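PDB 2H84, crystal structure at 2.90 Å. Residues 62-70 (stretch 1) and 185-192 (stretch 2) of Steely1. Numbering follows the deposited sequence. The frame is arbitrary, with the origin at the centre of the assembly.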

ATOM      1  N   THR A  62     -10.948 -28.430   0.012  1.00 27.22           N
ATOM      2  CA  THR A  62      -9.701 -28.286   0.764  1.00 24.75           C
ATOM      3  C   THR A  62      -9.229 -26.837   0.866  1.00 23.22           C
ATOM      4  O   THR A  62      -9.634 -25.972   0.085  1.00 22.95           O
ATOM      5  CB  THR A  62      -8.541 -29.090   0.123  1.00 24.72           C
ATOM      6  OG1 THR A  62      -8.438 -28.754  -1.268  1.00 24.92           O
ATOM      7  CG2 THR A  62      -8.763 -30.576   0.272  1.00 24.31           C
ATOM      8  N   ARG A  63      -8.359 -26.597   1.845  1.00 21.05           N
ATOM      9  CA  ARG A  63      -7.768 -25.289   2.093  1.00 18.28           C
ATOM     10  C   ARG A  63      -6.378 -25.493   2.684  1.00 18.05           C
ATOM     11  O   ARG A  63      -6.116 -26.506   3.337  1.00 17.35           O
ATOM     12  CB  ARG A  63      -8.613 -24.478   3.081  1.00 15.65           C
ATOM     13  CG  ARG A  63      -9.804 -23.770   2.473  1.00 14.52           C
ATOM     14  CD  ARG A  63     -10.465 -22.864   3.492  1.00 14.75           C
ATOM     15  NE  ARG A  63     -11.093 -23.619   4.575  1.00 17.75           N
ATOM     16  CZ  ARG A  63     -11.360 -23.120   5.779  1.00 16.67           C
ATOM     17  NH1 ARG A  63     -11.051 -21.864   6.067  1.00 17.39           N
ATOM     18  NH2 ARG A  63     -11.940 -23.872   6.697  1.00 15.61           N
ATOM     19  N   HIS A  64      -5.486 -24.537   2.434  1.00 17.92           N
ATOM     20  CA  HIS A  64      -4.131 -24.584   2.977  1.00 17.16           C
ATOM     21  C   HIS A  64      -4.082 -23.525   4.076  1.00 16.32           C
ATOM     22  O   HIS A  64      -4.443 -22.367   3.857  1.00 17.03           O
ATOM     23  CB  HIS A  64      -3.117 -24.290   1.876  1.00 16.83           C
ATOM     24  CG  HIS A  64      -3.068 -25.346   0.819  1.00 17.15           C
ATOM     25  ND1 HIS A  64      -2.137 -26.364   0.827  1.00 16.94           N
ATOM     26  CD2 HIS A  64      -3.862 -25.570  -0.254  1.00 16.02           C
ATOM     27  CE1 HIS A  64      -2.361 -27.168  -0.196  1.00 15.02           C
ATOM     28  NE2 HIS A  64      -3.402 -26.710  -0.867  1.00 15.17           N
ATOM     29  N   LEU A  65      -3.644 -23.920   5.263  1.00 14.90           N
ATOM     30  CA  LEU A  65      -3.628 -22.987   6.378  1.00 14.57           C
ATOM     31  C   LEU A  65      -2.344 -22.994   7.183  1.00 15.68           C
ATOM     32  O   LEU A  65      -1.851 -24.052   7.553  1.00 17.39           O
ATOM     33  CB  LEU A  65      -4.791 -23.307   7.322  1.00 11.20           C
ATOM     34  CG  LEU A  65      -6.168 -23.560   6.716  1.00  7.61           C
ATOM     35  CD1 LEU A  65      -7.071 -24.128   7.780  1.00  7.04           C
ATOM     36  CD2 LEU A  65      -6.734 -22.287   6.151  1.00  6.21           C
ATOM     37  N   VAL A  66      -1.816 -21.804   7.463  1.00 15.38           N
ATOM     38  CA  VAL A  66      -0.610 -21.684   8.261  1.00 14.53           C
ATOM     39  C   VAL A  66      -1.003 -22.210   9.638  1.00 14.99           C
ATOM     40  O   VAL A  66      -0.184 -22.798  10.339  1.00 16.85           O
ATOM     41  CB  VAL A  66      -0.146 -20.210   8.356  1.00 15.36           C
ATOM     42  CG1 VAL A  66       0.956 -20.060   9.397  1.00 15.22           C
ATOM     43  CG2 VAL A  66       0.363 -19.747   7.009  1.00 13.95           C
ATOM     44  N   ARG A  67      -2.262 -22.001  10.021  1.00 13.58           N
ATOM     45  CA  ARG A  67      -2.754 -22.499  11.302  1.00 13.71           C
ATOM     46  C   ARG A  67      -3.764 -23.607  11.045  1.00 13.12           C
ATOM     47  O   ARG A  67      -4.909 -23.347  10.701  1.00 12.38           O
ATOM     48  CB  ARG A  67      -3.419 -21.393  12.123  1.00 14.05           C
ATOM     49  CG  ARG A  67      -3.972 -21.886  13.465  1.00 12.34           C
ATOM     50  CD  ARG A  67      -4.382 -20.740  14.371  1.00 11.06           C
ATOM     51  NE  ARG A  67      -4.999 -21.219  15.604  1.00 10.78           N
ATOM     52  CZ  ARG A  67      -4.731 -20.716  16.805  1.00 12.28           C
ATOM     53  NH1 ARG A  67      -3.859 -19.729  16.922  1.00 14.98           N
ATOM     54  NH2 ARG A  67      -5.318 -21.188  17.895  1.00 10.87           N
ATOM     55  N   ASP A  68      -3.325 -24.846  11.210  1.00 13.70           N
ATOM     56  CA  ASP A  68      -4.175 -26.003  10.986  1.00 14.80           C
ATOM     57  C   ASP A  68      -5.037 -26.236  12.215  1.00 14.06           C
ATOM     58  O   ASP A  68      -4.609 -26.860  13.179  1.00 14.83           O
ATOM     59  CB  ASP A  68      -3.306 -27.234  10.695  1.00 17.73           C
ATOM     60  CG  ASP A  68      -4.123 -28.462  10.332  1.00 18.97           C
ATOM     61  OD1 ASP A  68      -3.542 -29.484   9.916  1.00 22.17           O
ATOM     62  OD2 ASP A  68      -5.354 -28.427  10.469  1.00 19.43           O
ATOM     63  N   TYR A  69      -6.262 -25.735  12.166  1.00 12.71           N
ATOM     64  CA  TYR A  69      -7.168 -25.866  13.283  1.00 13.13           C
ATOM     65  C   TYR A  69      -7.525 -27.291  13.693  1.00 13.37           C
ATOM     66  O   TYR A  69      -8.064 -27.504  14.776  1.00 14.14           O
ATOM     67  CB  TYR A  69      -8.436 -25.053  13.010  1.00 13.98           C
ATOM     68  CG  TYR A  69      -8.197 -23.563  13.106  1.00 13.97           C
ATOM     69  CD1 TYR A  69      -7.610 -22.858  12.057  1.00 12.79           C
ATOM     70  CD2 TYR A  69      -8.499 -22.867  14.278  1.00 13.73           C
ATOM     71  CE1 TYR A  69      -7.326 -21.504  12.179  1.00 13.53           C
ATOM     72  CE2 TYR A  69      -8.221 -21.520  14.408  1.00 13.63           C
ATOM     73  CZ  TYR A  69      -7.634 -20.843  13.361  1.00 14.31           C
ATOM     74  OH  TYR A  69      -7.346 -19.505  13.508  1.00 17.11           O
ATOM     75  N   THR A  70      -7.219 -28.271  12.851  1.00 13.55           N
ATOM     76  CA  THR A  70      -7.533 -29.648  13.202  1.00 13.78           C
ATOM     77  C   THR A  70      -6.554 -30.107  14.272  1.00 15.92           C
ATOM     78  O   THR A  70      -6.821 -31.067  14.995  1.00 15.00           O
ATOM     79  CB  THR A  70      -7.450 -30.603  11.988  1.00 12.83           C
ATOM     80  OG1 THR A  70      -6.083 -30.941  11.717  1.00 10.07           O
ATOM     81  CG2 THR A  70      -8.030 -29.945  10.772  1.00 13.78           C
ATOM     82  N   GLU A 185      -1.382 -13.467   1.298  1.00  4.46           N
ATOM     83  CA  GLU A 185      -2.279 -13.191   2.414  1.00  6.29           C
ATOM     84  C   GLU A 185      -2.411 -14.412   3.315  1.00  7.17           C
ATOM     85  O   GLU A 185      -2.473 -15.538   2.816  1.00  7.45           O
ATOM     86  CB  GLU A 185      -3.674 -12.831   1.886  1.00  6.81           C
ATOM     87  CG  GLU A 185      -3.709 -11.798   0.765  1.00  7.84           C
ATOM     88  CD  GLU A 185      -3.934 -10.373   1.253  1.00  9.71           C
ATOM     89  OE1 GLU A 185      -4.217  -9.489   0.422  1.00 11.14           O
ATOM     90  OE2 GLU A 185      -3.828 -10.112   2.466  1.00 11.39           O
ATOM     91  N   VAL A 186      -2.462 -14.187   4.630  1.00  6.62           N
ATOM     92  CA  VAL A 186      -2.618 -15.270   5.596  1.00  5.70           C
ATOM     93  C   VAL A 186      -3.789 -14.955   6.516  1.00  6.73           C
ATOM     94  O   VAL A 186      -3.682 -14.142   7.433  1.00  5.79           O
ATOM     95  CB  VAL A 186      -1.344 -15.473   6.438  1.00  4.75           C
ATOM     96  CG1 VAL A 186      -1.579 -16.541   7.493  1.00  6.42           C
ATOM     97  CG2 VAL A 186      -0.198 -15.883   5.544  1.00  2.36           C
ATOM     98  N   CYS A 187      -4.911 -15.614   6.251  1.00  8.54           N
ATOM     99  CA  CYS A 187      -6.140 -15.414   7.010  1.00 10.18           C
ATOM    100  C   CYS A 187      -6.383 -16.354   8.176  1.00 10.52           C
ATOM    101  O   CYS A 187      -7.007 -15.964   9.159  1.00 13.08           O
ATOM    102  CB  CYS A 187      -7.337 -15.527   6.081  1.00 11.04           C
ATOM    103  SG  CYS A 187      -7.148 -14.637   4.545  1.00 14.09           S
ATOM    104  N   SER A 188      -5.929 -17.596   8.056  1.00 10.18           N
ATOM    105  CA  SER A 188      -6.140 -18.591   9.100  1.00  9.74           C
ATOM    106  C   SER A 188      -5.729 -18.106  10.475  1.00 10.83           C
ATOM    107  O   SER A 188      -6.287 -18.542  11.478  1.00 11.31           O
ATOM    108  CB  SER A 188      -5.393 -19.877   8.760  1.00  8.80           C
ATOM    109  OG  SER A 188      -4.013 -19.628   8.591  1.00 10.76           O
ATOM    110  N   LEU A 189      -4.760 -17.200  10.523  1.00 11.76           N
ATOM    111  CA  LEU A 189      -4.294 -16.668  11.794  1.00 12.26           C
ATOM    112  C   LEU A 189      -5.366 -15.849  12.484  1.00 13.20           C
ATOM    113  O   LEU A 189      -5.323 -15.668  13.700  1.00 14.09           O
ATOM    114  CB  LEU A 189      -3.089 -15.769  11.570  1.00 12.77           C
ATOM    115  CG  LEU A 189      -1.801 -16.453  11.141  1.00 15.05           C
ATOM    116  CD1 LEU A 189      -0.722 -15.406  10.875  1.00 16.81           C
ATOM    117  CD2 LEU A 189      -1.377 -17.411  12.245  1.00 16.34           C
ATOM    118  N   HIS A 190      -6.340 -15.378  11.714  1.00 13.44           N
ATOM    119  CA  HIS A 190      -7.353 -14.500  12.267  1.00 13.51           C
ATOM    120  C   HIS A 190      -8.758 -15.008  12.530  1.00 14.45           C
ATOM    121  O   HIS A 190      -9.620 -14.215  12.903  1.00 16.23           O
ATOM    122  CB  HIS A 190      -7.417 -13.244  11.398  1.00 11.78           C
ATOM    123  CG  HIS A 190      -6.068 -12.705  11.036  1.00 10.45           C
ATOM    124  ND1 HIS A 190      -5.191 -12.206  11.974  1.00  9.68           N
ATOM    125  CD2 HIS A 190      -5.441 -12.605   9.840  1.00  9.57           C
ATOM    126  CE1 HIS A 190      -4.081 -11.817  11.370  1.00  9.66           C
ATOM    127  NE2 HIS A 190      -4.209 -12.047  10.077  1.00 10.16           N
ATOM    128  N   PHE A 191      -9.011 -16.303  12.369  1.00 14.57           N
ATOM    129  CA  PHE A 191     -10.361 -16.811  12.628  1.00 15.89           C
ATOM    130  C   PHE A 191     -10.859 -16.442  14.020  1.00 16.01           C
ATOM    131  O   PHE A 191     -10.087 -16.383  14.971  1.00 16.41           O
ATOM    132  CB  PHE A 191     -10.407 -18.330  12.475  1.00 15.91           C
ATOM    133  CG  PHE A 191     -10.148 -18.806  11.081  1.00 16.72           C
ATOM    134  CD1 PHE A 191     -10.088 -17.904  10.024  1.00 18.43           C
ATOM    135  CD2 PHE A 191      -9.965 -20.159  10.820  1.00 18.00           C
ATOM    136  CE1 PHE A 191      -9.850 -18.340   8.722  1.00 18.79           C
ATOM    137  CE2 PHE A 191      -9.725 -20.616   9.519  1.00 18.79           C
ATOM    138  CZ  PHE A 191      -9.666 -19.701   8.467  1.00 19.09           C
ATOM    139  N   SER A 192     -12.156 -16.211  14.138  1.00 16.73           N
ATOM    140  CA  SER A 192     -12.726 -15.858  15.413  1.00 16.93           C
ATOM    141  C   SER A 192     -13.970 -16.674  15.734  1.00 16.60           C
ATOM    142  O   SER A 192     -14.706 -17.051  14.831  1.00 15.48           O
ATOM    143  CB  SER A 192     -13.073 -14.391  15.396  1.00 16.87           C
ATOM    144  OG  SER A 192     -13.780 -14.104  16.586  1.00 19.24           O
TER
HETATM  145  O   HOH W   1      -3.201 -17.616  15.060  1.00 37.82           O

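Segments far apart in sequence often meet through a small polar residue that serves both its backbone and its side chain to the partner, with apolar and aromatic groups packed around it. The contact between these two stretches of Steely1, separated by more than a hundred residues, is a compact example. Its centre is Ser 188, whose CA lies 5.6 Å from the CA of Arg 67.

Two direct hydrogen bonds converge on this serine. Its CA-to-CB bond points toward stretch 1, and its side chain, in the p rotamer, accepts from the backbone: Arg 67 N lies 3.3 Å from Ser 188 OG, with an angle of 157° at the hydrogen. Its carbonyl accepts from a side chain: Tyr 69 OH donates to Ser 188 O at 2.5 Å, a very short separation, and the oxygen sits at the edge of the tyrosine ring, near its plane. One serine thus anchors the loop at two points. A water extends the polar network, accepting from Arg 67 NH1 at 2.9 Å and donating to Leu 189 O at 3.2 Å. The side chain of Arg 67, t at chi1 through chi3, carries its guanidinium away from stretch 2, and the water bridges back.

Apolar packing fills in around these bonds. Val 66 CG2 meets Val 186 CG1 at 3.8 Å, and Leu 65 CB lies 3.8 Å from Ser 188 CB, so that the serine offers carbon as well as oxygen.

The aromatic component pairs Tyr 69 with Phe 191. Their planes are near parallel, at 23°, but slid apart, with centroids separated by 5.0 Å; the rings barely overlap, although Tyr 69 CE1 approaches Phe 191 CD2 to 3.3 Å. Phe 191 also touches Arg 63, where Phe 191 CZ lies 3.5 Å from Arg 63 NH1, at the edge of the guanidinium.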